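PDB 4F8C: cycle Inhibiting Factor from Yersinia pseudotuberculosis, which probably acts as a bacterial effector that deamidates a glutamine of ubiquitin-like host proteins and so halts the host cell cycle. Local coordinates for residues R45-D54 / K62-I71; D54-K62 / K113-S124. The protein carries 1 engineered substitution. All coordinates share one frame; numbering follows the deposited sequence.

Contact 1 (R45-D54 / K62-I71). With EDO (1,2-ethanediol), chain E.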
loop_
_atom_site.group_PDB
_atom_site.type_symbol
_atom_site.label_atom_id
_atom_site.label_comp_id
_atom_site.label_asym_id
_atom_site.label_seq_id
_atom_site.Cartn_x
_atom_site.Cartn_y
_atom_site.Cartn_z
ATOM N N ARG A 45 -12.881 -7.840 -11.997
ATOM C CA ARG A 45 -13.438 -6.494 -11.962
ATOM C C ARG A 45 -13.141 -5.857 -10.608
ATOM O O ARG A 45 -12.730 -4.647 -10.527
ATOM C CB ARG A 45 -14.954 -6.569 -12.203
ATOM C CG ARG A 45 -15.250 -6.815 -13.697
ATOM C CD ARG A 45 -16.742 -6.623 -14.030
ATOM N NE ARG A 45 -17.289 -5.246 -13.817
ATOM C CZ ARG A 45 -17.247 -4.225 -14.698
ATOM N NH1 ARG A 45 -17.824 -3.074 -14.386
ATOM N NH2 ARG A 45 -16.643 -4.340 -15.885
ATOM N N ALA A 46 -13.392 -6.629 -9.538
ATOM C CA ALA A 46 -13.149 -6.109 -8.198
ATOM C C ALA A 46 -11.600 -6.036 -8.011
ATOM O O ALA A 46 -11.140 -5.176 -7.308
ATOM C CB ALA A 46 -13.757 -7.050 -7.091
ATOM N N ASN A 47 -10.852 -6.982 -8.584
ATOM C CA ASN A 47 -9.399 -6.979 -8.387
ATOM C C ASN A 47 -8.756 -5.750 -9.057
ATOM O O ASN A 47 -7.819 -5.137 -8.534
ATOM C CB ASN A 47 -8.780 -8.301 -8.917
ATOM C CG ASN A 47 -7.307 -8.419 -8.595
ATOM O OD1 ASN A 47 -6.466 -8.158 -9.433
ATOM N ND2 ASN A 47 -6.988 -8.778 -7.382
ATOM N N VAL A 48 -9.266 -5.345 -10.226
ATOM C CA VAL A 48 -8.652 -4.131 -10.824
ATOM C C VAL A 48 -9.010 -2.913 -10.008
ATOM O O VAL A 48 -8.265 -1.930 -10.006
ATOM C CB VAL A 48 -9.041 -3.991 -12.385
ATOM C CG1 VAL A 48 -10.480 -3.471 -12.610
ATOM C CG2 VAL A 48 -8.009 -3.126 -13.184
ATOM N N LEU A 49 -10.141 -2.936 -9.301
ATOM C CA LEU A 49 -10.417 -1.872 -8.337
ATOM C C LEU A 49 -9.401 -1.900 -7.204
ATOM O O LEU A 49 -8.934 -0.842 -6.750
ATOM C CB LEU A 49 -11.815 -2.021 -7.695
ATOM C CG LEU A 49 -12.963 -1.662 -8.670
ATOM C CD1 LEU A 49 -14.345 -1.763 -7.955
ATOM C CD2 LEU A 49 -12.832 -0.261 -9.311
ATOM N N LEU A 50 -9.080 -3.083 -6.688
ATOM C CA LEU A 50 -8.123 -3.180 -5.546
ATOM C C LEU A 50 -6.740 -2.602 -5.956
ATOM O O LEU A 50 -6.091 -1.867 -5.195
ATOM C CB LEU A 50 -7.983 -4.681 -5.208
ATOM C CG LEU A 50 -6.839 -5.133 -4.277
ATOM C CD1 LEU A 50 -6.963 -4.325 -2.960
ATOM C CD2 LEU A 50 -6.855 -6.660 -4.094
ATOM N N ASN A 51 -6.355 -2.873 -7.183
ATOM C CA ASN A 51 -5.040 -2.473 -7.714
ATOM C C ASN A 51 -5.036 -1.142 -8.493
ATOM O O ASN A 51 -4.043 -0.830 -9.161
ATOM C CB ASN A 51 -4.562 -3.607 -8.612
ATOM C CG ASN A 51 -4.155 -4.799 -7.804
ATOM O OD1 ASN A 51 -3.188 -4.740 -7.019
ATOM N ND2 ASN A 51 -4.903 -5.899 -7.945
ATOM N N SER A 52 -6.146 -0.386 -8.461
ATOM C CA SER A 52 -6.255 0.825 -9.239
ATOM C C SER A 52 -5.304 1.941 -8.795
ATOM O O SER A 52 -4.997 2.101 -7.631
ATOM C CB SER A 52 -7.691 1.332 -9.344
ATOM O OG SER A 52 -8.136 1.690 -8.042
ATOM N N ASP A 53 -4.841 2.730 -9.770
ATOM C CA ASP A 53 -4.044 3.875 -9.419
ATOM C C ASP A 53 -4.559 5.197 -10.005
ATOM O O ASP A 53 -3.797 6.199 -10.041
ATOM C CB ASP A 53 -2.554 3.650 -9.830
ATOM C CG ASP A 53 -2.404 3.259 -11.283
ATOM O OD1 ASP A 53 -3.371 3.410 -12.062
ATOM O OD2 ASP A 53 -1.341 2.726 -11.657
ATOM N N ASP A 54 -5.820 5.241 -10.436
ATOM C CA ASP A 54 -6.424 6.548 -10.862
ATOM C C ASP A 54 -6.992 7.244 -9.626
ATOM O O ASP A 54 -8.222 7.269 -9.398
ATOM C CB ASP A 54 -7.441 6.365 -12.017
ATOM C CG ASP A 54 -8.602 5.366 -11.685
ATOM O OD1 ASP A 54 -8.487 4.427 -10.819
ATOM O OD2 ASP A 54 -9.630 5.480 -12.358
ATOM N N LYS A 62 -15.134 4.342 -10.181
ATOM C CA LYS A 62 -14.143 3.778 -11.099
ATOM C C LYS A 62 -14.783 2.852 -12.102
ATOM O O LYS A 62 -15.807 2.235 -11.826
ATOM C CB LYS A 62 -13.021 3.029 -10.322
ATOM C CG LYS A 62 -12.153 3.958 -9.512
ATOM C CD LYS A 62 -11.009 3.132 -8.773
ATOM C CE LYS A 62 -10.430 3.944 -7.693
ATOM N NZ LYS A 62 -9.499 4.973 -8.343
ATOM N N ASN A 63 -14.208 2.750 -13.301
ATOM C CA ASN A 63 -14.778 1.925 -14.372
ATOM C C ASN A 63 -13.862 0.756 -14.651
ATOM O O ASN A 63 -12.832 0.942 -15.260
ATOM C CB ASN A 63 -14.943 2.805 -15.627
ATOM C CG ASN A 63 -15.702 2.125 -16.750
ATOM O OD1 ASN A 63 -15.592 0.923 -17.001
ATOM N ND2 ASN A 63 -16.476 2.934 -17.461
ATOM N N PRO A 64 -14.202 -0.453 -14.166
ATOM C CA PRO A 64 -13.243 -1.535 -14.319
ATOM C C PRO A 64 -12.927 -1.842 -15.796
ATOM O O PRO A 64 -11.789 -2.180 -16.072
ATOM C CB PRO A 64 -13.911 -2.734 -13.645
ATOM C CG PRO A 64 -14.792 -2.131 -12.633
ATOM C CD PRO A 64 -15.302 -0.812 -13.247
ATOM N N SER A 65 -13.916 -1.736 -16.705
ATOM C CA SER A 65 -13.651 -1.943 -18.152
ATOM C C SER A 65 -12.540 -1.050 -18.705
ATOM O O SER A 65 -11.675 -1.535 -19.431
ATOM C CB SER A 65 -14.930 -1.765 -19.016
ATOM O OG SER A 65 -15.888 -2.689 -18.539
ATOM N N GLU A 66 -12.569 0.222 -18.351
ATOM C CA GLU A 66 -11.571 1.149 -18.846
ATOM C C GLU A 66 -10.202 0.875 -18.226
ATOM O O GLU A 66 -9.161 1.054 -18.882
ATOM C CB GLU A 66 -11.957 2.569 -18.510
ATOM C CG GLU A 66 -13.149 3.062 -19.294
ATOM C CD GLU A 66 -13.569 4.482 -18.859
ATOM O OE1 GLU A 66 -13.100 5.022 -17.818
ATOM O OE2 GLU A 66 -14.388 5.076 -19.576
ATOM N N LEU A 67 -10.221 0.436 -16.962
ATOM C CA LEU A 67 -8.986 0.170 -16.264
ATOM C C LEU A 67 -8.296 -1.031 -16.879
ATOM O O LEU A 67 -7.095 -0.963 -17.144
ATOM C CB LEU A 67 -9.206 0.055 -14.714
ATOM C CG LEU A 67 -9.486 1.316 -13.862
ATOM C CD1 LEU A 67 -9.889 0.942 -12.371
ATOM C CD2 LEU A 67 -8.260 2.238 -13.781
ATOM N N LEU A 68 -9.054 -2.095 -17.166
ATOM C CA LEU A 68 -8.522 -3.248 -17.771
ATOM C C LEU A 68 -8.035 -2.989 -19.212
ATOM O O LEU A 68 -7.017 -3.558 -19.631
ATOM C CB LEU A 68 -9.572 -4.370 -17.750
ATOM C CG LEU A 68 -9.906 -4.835 -16.321
ATOM C CD1 LEU A 68 -11.266 -5.579 -16.297
ATOM C CD2 LEU A 68 -8.795 -5.695 -15.778
ATOM N N GLU A 69 -8.751 -2.122 -19.929
ATOM C CA GLU A 69 -8.303 -1.695 -21.276
ATOM C C GLU A 69 -6.979 -0.915 -21.232
ATOM O O GLU A 69 -6.186 -1.060 -22.120
ATOM C CB GLU A 69 -9.375 -0.838 -21.967
ATOM C CG GLU A 69 -9.010 -0.538 -23.417
ATOM C CD GLU A 69 -10.087 0.217 -24.210
ATOM O OE1 GLU A 69 -11.310 0.098 -23.904
ATOM O OE2 GLU A 69 -9.688 0.935 -25.156
ATOM N N ALA A 70 -6.812 -0.062 -20.216
ATOM C CA ALA A 70 -5.604 0.706 -19.970
ATOM C C ALA A 70 -4.431 -0.202 -19.754
ATOM O O ALA A 70 -3.338 0.033 -20.299
ATOM C CB ALA A 70 -5.784 1.679 -18.745
ATOM N N ILE A 71 -4.633 -1.229 -18.931
ATOM C CA ILE A 71 -3.669 -2.287 -18.795
ATOM C C ILE A 71 -3.284 -2.972 -20.102
ATOM O O ILE A 71 -2.101 -3.124 -20.390
ATOM C CB ILE A 71 -4.139 -3.334 -17.744
ATOM C CG1 ILE A 71 -4.353 -2.587 -16.393
ATOM C CG2 ILE A 71 -3.130 -4.452 -17.768
ATOM C CD1 ILE A 71 -4.925 -3.530 -15.231
HETATM C C1 EDO E . -5.949 -6.524 -12.979
HETATM O O1 EDO E . -6.295 -6.349 -11.577
HETATM C C2 EDO E . -6.568 -7.803 -13.491
HETATM O O2 EDO E . -7.699 -8.062 -12.666
HETATM O O HOH W 1 -17.203 -1.342 -16.323
HETATM O O HOH W 2 -7.025 4.540 -7.155
HETATM O O HOH W 3 -11.917 4.301 -13.515
#
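Lys62 approaches Asp54 from an uncommon side, for its NZ lies 2.7 Å from Asp54 OD1 yet 64° out of the carboxylate plane, making the salt bridge from above the flat group. The lysine chain stays extended until its last torsion (chi4 -76°), which swings the ammonium round to the acid, and CE brushes Ser52 OG at 3.2 Å on the way. A water and the carbonyl of Val57 also accept from NZ, so the charge of this buried residue is shared among three oxygens. Asp54 OD2 in turn takes a bond from a second water, which accepts from Asn63 N.

Beside this polar corner the packing is apolar. Val48 is a knob in a hole formed by Pro64, Leu67, Leu68 and Ile71: its CG2 lies 3.7 Å from Leu67 CB, and its CG1 is turned to the proline. Leu49 CD2 presses tightly on Lys62 CB at 3.4 Å. Farther along, the Arg45 guanidinium lays one face over Pro64, with CB of that proline 3.8 Å above its plane. A water at the guanidinium edge joins Arg45 NH1 to Asn63 OD1 and Ser65 OG.

Asn63 also caps helix 64-82, through a weak bond from Glu66 N. The axes of 45-50 and 64-71 approach to 9.3 Å and cross at 72°: two consecutive helices, joined by the loop 51-63, with knob-into-hole packing and an asparagine N-cap.

Contact 2 (D54-K62 / K113-S124)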
loop_
_atom_site.group_PDB
_atom_site.type_symbol
_atom_site.label_atom_id
_atom_site.label_comp_id
_atom_site.label_asym_id
_atom_site.label_seq_id
_atom_site.Cartn_x
_atom_site.Cartn_y
_atom_site.Cartn_z
ATOM N N ASP A 54 -5.820 5.241 -10.436
ATOM C CA ASP A 54 -6.424 6.548 -10.862
ATOM C C ASP A 54 -6.992 7.244 -9.626
ATOM O O ASP A 54 -8.222 7.269 -9.398
ATOM C CB ASP A 54 -7.441 6.365 -12.017
ATOM C CG ASP A 54 -8.602 5.366 -11.685
ATOM O OD1 ASP A 54 -8.487 4.427 -10.819
ATOM O OD2 ASP A 54 -9.630 5.480 -12.358
ATOM N N HIS A 55 -6.096 7.815 -8.826
ATOM C CA HIS A 55 -6.380 8.092 -7.405
ATOM C C HIS A 55 -7.401 9.223 -7.299
ATOM O O HIS A 55 -8.073 9.355 -6.274
ATOM C CB HIS A 55 -5.120 8.521 -6.626
ATOM C CG HIS A 55 -3.981 7.552 -6.683
ATOM N ND1 HIS A 55 -4.103 6.223 -6.328
ATOM C CD2 HIS A 55 -2.677 7.734 -7.031
ATOM C CE1 HIS A 55 -2.935 5.627 -6.445
ATOM N NE2 HIS A 55 -2.057 6.515 -6.897
ATOM N N SER A 56 -7.513 10.008 -8.374
ATOM C CA SER A 56 -8.421 11.144 -8.412
ATOM C C SER A 56 -9.877 10.693 -8.626
ATOM O O SER A 56 -10.805 11.487 -8.448
ATOM C CB SER A 56 -8.014 12.106 -9.548
ATOM O OG SER A 56 -8.270 11.479 -10.797
ATOM N N VAL A 57 -10.081 9.438 -9.018
ATOM C CA VAL A 57 -11.424 8.923 -9.257
ATOM C C VAL A 57 -11.873 8.135 -7.987
ATOM O O VAL A 57 -11.142 7.187 -7.537
ATOM C CB VAL A 57 -11.439 8.057 -10.494
ATOM C CG1 VAL A 57 -12.856 7.491 -10.765
ATOM C CG2 VAL A 57 -10.890 8.891 -11.763
ATOM N N PRO A 58 -13.025 8.535 -7.388
ATOM C CA PRO A 58 -13.439 7.786 -6.175
ATOM C C PRO A 58 -13.773 6.354 -6.471
ATOM O O PRO A 58 -14.200 5.989 -7.596
ATOM C CB PRO A 58 -14.655 8.574 -5.656
ATOM C CG PRO A 58 -15.250 9.259 -6.964
ATOM C CD PRO A 58 -14.035 9.546 -7.828
ATOM N N ILE A 59 -13.583 5.485 -5.458
ATOM C CA ILE A 59 -13.671 4.067 -5.724
ATOM C C ILE A 59 -15.016 3.657 -6.327
ATOM O O ILE A 59 -15.047 2.782 -7.201
ATOM C CB ILE A 59 -13.214 3.174 -4.481
ATOM C CG1 ILE A 59 -13.104 1.724 -4.941
ATOM C CG2 ILE A 59 -14.129 3.304 -3.284
ATOM C CD1 ILE A 59 -12.168 0.891 -4.062
ATOM N N HIS A 60 -16.118 4.266 -5.850
ATOM C CA HIS A 60 -17.450 3.857 -6.303
ATOM C C HIS A 60 -17.700 4.205 -7.753
ATOM O O HIS A 60 -18.508 3.568 -8.405
ATOM C CB HIS A 60 -18.528 4.487 -5.435
ATOM C CG HIS A 60 -18.823 5.907 -5.775
ATOM N ND1 HIS A 60 -18.060 6.970 -5.317
ATOM C CD2 HIS A 60 -19.791 6.444 -6.559
ATOM C CE1 HIS A 60 -18.577 8.095 -5.769
ATOM N NE2 HIS A 60 -19.627 7.806 -6.523
ATOM N N ALA A 61 -16.962 5.183 -8.252
ATOM C CA ALA A 61 -17.134 5.691 -9.614
ATOM C C ALA A 61 -16.101 5.140 -10.615
ATOM O O ALA A 61 -16.192 5.454 -11.775
ATOM C CB ALA A 61 -17.070 7.251 -9.612
ATOM N N LYS A 62 -15.134 4.342 -10.181
ATOM C CA LYS A 62 -14.143 3.778 -11.099
ATOM C C LYS A 62 -14.783 2.852 -12.102
ATOM O O LYS A 62 -15.807 2.235 -11.826
ATOM C CB LYS A 62 -13.021 3.029 -10.322
ATOM C CG LYS A 62 -12.153 3.958 -9.512
ATOM C CD LYS A 62 -11.009 3.132 -8.773
ATOM C CE LYS A 62 -10.430 3.944 -7.693
ATOM N NZ LYS A 62 -9.499 4.973 -8.343
ATOM N N LYS A 113 -9.618 4.523 0.501
ATOM C CA LYS A 113 -10.703 4.877 -0.401
ATOM C C LYS A 113 -12.065 4.196 -0.044
ATOM O O LYS A 113 -13.158 4.828 -0.104
ATOM C CB LYS A 113 -10.337 4.539 -1.856
ATOM C CG LYS A 113 -9.188 5.522 -2.379
ATOM C CD LYS A 113 -8.755 5.110 -3.767
ATOM C CE LYS A 113 -9.289 6.024 -4.890
ATOM N NZ LYS A 113 -9.529 7.505 -4.539
ATOM N N LEU A 114 -12.001 2.921 0.293
ATOM C CA LEU A 114 -13.248 2.266 0.726
ATOM C C LEU A 114 -13.948 3.015 1.848
ATOM O O LEU A 114 -15.175 3.147 1.766
ATOM C CB LEU A 114 -12.956 0.795 1.111
ATOM C CG LEU A 114 -12.599 -0.143 -0.007
ATOM C CD1 LEU A 114 -12.299 -1.597 0.631
ATOM C CD2 LEU A 114 -13.845 -0.259 -0.924
ATOM N N PHE A 115 -13.191 3.480 2.851
ATOM C CA PHE A 115 -13.717 4.156 4.046
ATOM C C PHE A 115 -14.197 5.585 3.714
ATOM O O PHE A 115 -15.278 5.997 4.172
ATOM C CB PHE A 115 -12.720 4.216 5.215
ATOM C CG PHE A 115 -12.646 2.877 6.017
ATOM C CD1 PHE A 115 -12.060 1.746 5.448
ATOM C CD2 PHE A 115 -13.203 2.776 7.332
ATOM C CE1 PHE A 115 -12.035 0.478 6.107
ATOM C CE2 PHE A 115 -13.114 1.564 8.047
ATOM C CZ PHE A 115 -12.509 0.380 7.425
ATOM N N LEU A 116 -13.424 6.277 2.865
ATOM C CA LEU A 116 -13.500 7.754 2.783
ATOM C C LEU A 116 -14.094 8.283 1.468
ATOM O O LEU A 116 -14.649 9.406 1.433
ATOM C CB LEU A 116 -12.081 8.315 2.961
ATOM C CG LEU A 116 -11.469 8.042 4.308
ATOM C CD1 LEU A 116 -10.050 8.585 4.285
ATOM C CD2 LEU A 116 -12.203 8.642 5.519
ATOM N N ASP A 117 -13.974 7.540 0.384
ATOM C CA ASP A 117 -14.382 8.085 -0.903
ATOM C C ASP A 117 -15.888 8.261 -1.030
ATOM O O ASP A 117 -16.702 7.470 -0.513
ATOM C CB ASP A 117 -13.929 7.237 -2.108
ATOM C CG ASP A 117 -12.394 7.349 -2.387
ATOM O OD1 ASP A 117 -11.656 7.990 -1.618
ATOM O OD2 ASP A 117 -11.958 6.731 -3.351
ATOM N N ASN A 118 -16.268 9.320 -1.750
ATOM C CA ASN A 118 -17.685 9.473 -2.056
ATOM C C ASN A 118 -17.750 10.453 -3.277
ATOM O O ASN A 118 -16.711 10.647 -3.954
ATOM C CB ASN A 118 -18.409 9.963 -0.776
ATOM C CG ASN A 118 -17.812 11.270 -0.219
ATOM O OD1 ASN A 118 -17.494 12.219 -0.968
ATOM N ND2 ASN A 118 -17.663 11.336 1.082
ATOM N N ASP A 119 -18.917 10.991 -3.592
ATOM C CA ASP A 119 -19.036 11.926 -4.718
ATOM C C ASP A 119 -18.269 13.241 -4.645
ATOM O O ASP A 119 -18.124 13.922 -5.709
ATOM C CB ASP A 119 -20.478 12.221 -5.103
ATOM C CG ASP A 119 -21.178 11.001 -5.783
ATOM O OD1 ASP A 119 -20.541 10.242 -6.564
ATOM O OD2 ASP A 119 -22.390 10.829 -5.542
ATOM N N ILE A 120 -17.832 13.633 -3.466
ATOM C CA ILE A 120 -17.022 14.828 -3.352
ATOM C C ILE A 120 -15.655 14.613 -2.741
ATOM O O ILE A 120 -14.934 15.551 -2.576
ATOM C CB ILE A 120 -17.743 15.933 -2.563
ATOM C CG1 ILE A 120 -17.954 15.465 -1.129
ATOM C CG2 ILE A 120 -19.029 16.369 -3.320
ATOM C CD1 ILE A 120 -18.544 16.548 -0.197
ATOM N N PHE A 121 -15.261 13.381 -2.437
ATOM C CA PHE A 121 -13.914 13.162 -1.925
ATOM C C PHE A 121 -13.307 11.916 -2.561
ATOM O O PHE A 121 -13.984 10.857 -2.656
ATOM C CB PHE A 121 -13.893 13.038 -0.375
ATOM C CG PHE A 121 -12.516 12.850 0.184
ATOM C CD1 PHE A 121 -11.640 13.939 0.268
ATOM C CD2 PHE A 121 -12.061 11.563 0.556
ATOM C CE1 PHE A 121 -10.338 13.791 0.771
ATOM C CE2 PHE A 121 -10.756 11.383 1.057
ATOM C CZ PHE A 121 -9.882 12.523 1.184
ATOM N N SER A 122 -12.024 12.009 -2.927
ATOM C CA SER A 122 -11.309 10.891 -3.504
ATOM C C SER A 122 -9.932 10.853 -2.798
ATOM O O SER A 122 -9.182 11.816 -2.898
ATOM C CB SER A 122 -11.265 11.065 -5.027
ATOM O OG SER A 122 -10.599 9.985 -5.636
ATOM N N TYR A 123 -9.666 9.831 -1.960
ATOM C CA TYR A 123 -8.472 9.819 -1.138
ATOM C C TYR A 123 -7.279 9.638 -2.114
ATOM O O TYR A 123 -7.341 8.767 -3.060
ATOM C CB TYR A 123 -8.490 8.648 -0.125
ATOM C CG TYR A 123 -7.147 8.507 0.513
ATOM C CD1 TYR A 123 -6.730 9.455 1.456
ATOM C CD2 TYR A 123 -6.228 7.547 0.067
ATOM C CE1 TYR A 123 -5.470 9.418 1.988
ATOM C CE2 TYR A 123 -4.978 7.473 0.616
ATOM C CZ TYR A 123 -4.600 8.467 1.537
ATOM O OH TYR A 123 -3.361 8.481 2.084
ATOM N N SER A 124 -6.221 10.408 -1.887
ATOM C CA SER A 124 -4.932 10.175 -2.558
ATOM C C SER A 124 -3.838 10.464 -1.536
ATOM O O SER A 124 -3.924 11.440 -0.767
ATOM C CB SER A 124 -4.766 11.073 -3.806
ATOM O OG SER A 124 -4.270 12.309 -3.334
#
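Lys113 and Ser122 converge on one carbonyl, that of His55, and reach it from the same face of its plane. Ser122 OG donates to His55 O at 2.7 Å and Lys113 NZ at 2.9 Å, both tilted off the carbonyl plane. The lysine bends at chi3 (105°) and chi4 (30°), both away from staggered values, and this curl brings NZ to the carbonyls of the 54-62 loop. There it also gives a bond to Tyr123 O, a weak one to Val57 O, and a salt bridge to Asp117 OD2 at 2.8 Å, made on the syn side of the carboxylate.

The same Asp117 OD2 uses its anti lone pair for Ile59 N, 2.9 Å away, while OD1 accepts from Tyr123 N; the carboxylate thus ties the end of helix 104-116 to both loops. Next to it Ile59 turns its CB toward the helix, setting CG2 against Lys113 O and CD1 against Leu114 CD2 at 3.7 Å. Pro58 rests its CB on Asn118 O, 3.4 Å away.

His60 and Asp119 cross at about a right angle, the ring and carboxylate planes 64° apart. Asp119 OD1 sits in the ring plane at the edge, 2.6 Å from His60 NE2, but the bond is weak because it is bent. His55 keeps CB against Ser124 CB, whereas its NE2 bonds an acidic side chain on the chain of another protein.

The oxygens round Lys113 NZ would offset the cost of burying its charge, while the ammonium and the N-H groups of Ile59 and Tyr123 probably favour a charged Asp117.

Contacts 1 and 2 interlock along the chain: the loop from Asp54 to Lys62, whose two end residues close contact 1 with each other, is also the first segment of contact 2. Their centres lie 13 Å apart, on the same side of the chain's centre. The two lysine ammoniums come within 4.6 Å, Lys62 NZ to Lys113 NZ, and both donate to Val57 O, Lys113 only weakly. Asp54 and Asp117, each paired with one of them, probably soften that repulsion. The loop region also faces the chain of another protein, hydrogen-bonded by Asp53, within the first segment of contact 1, and by His55 in contact 2. The 1,2-ethanediol on Asn47 OD1, at contact 1, probably comes from the crystallisation liquor.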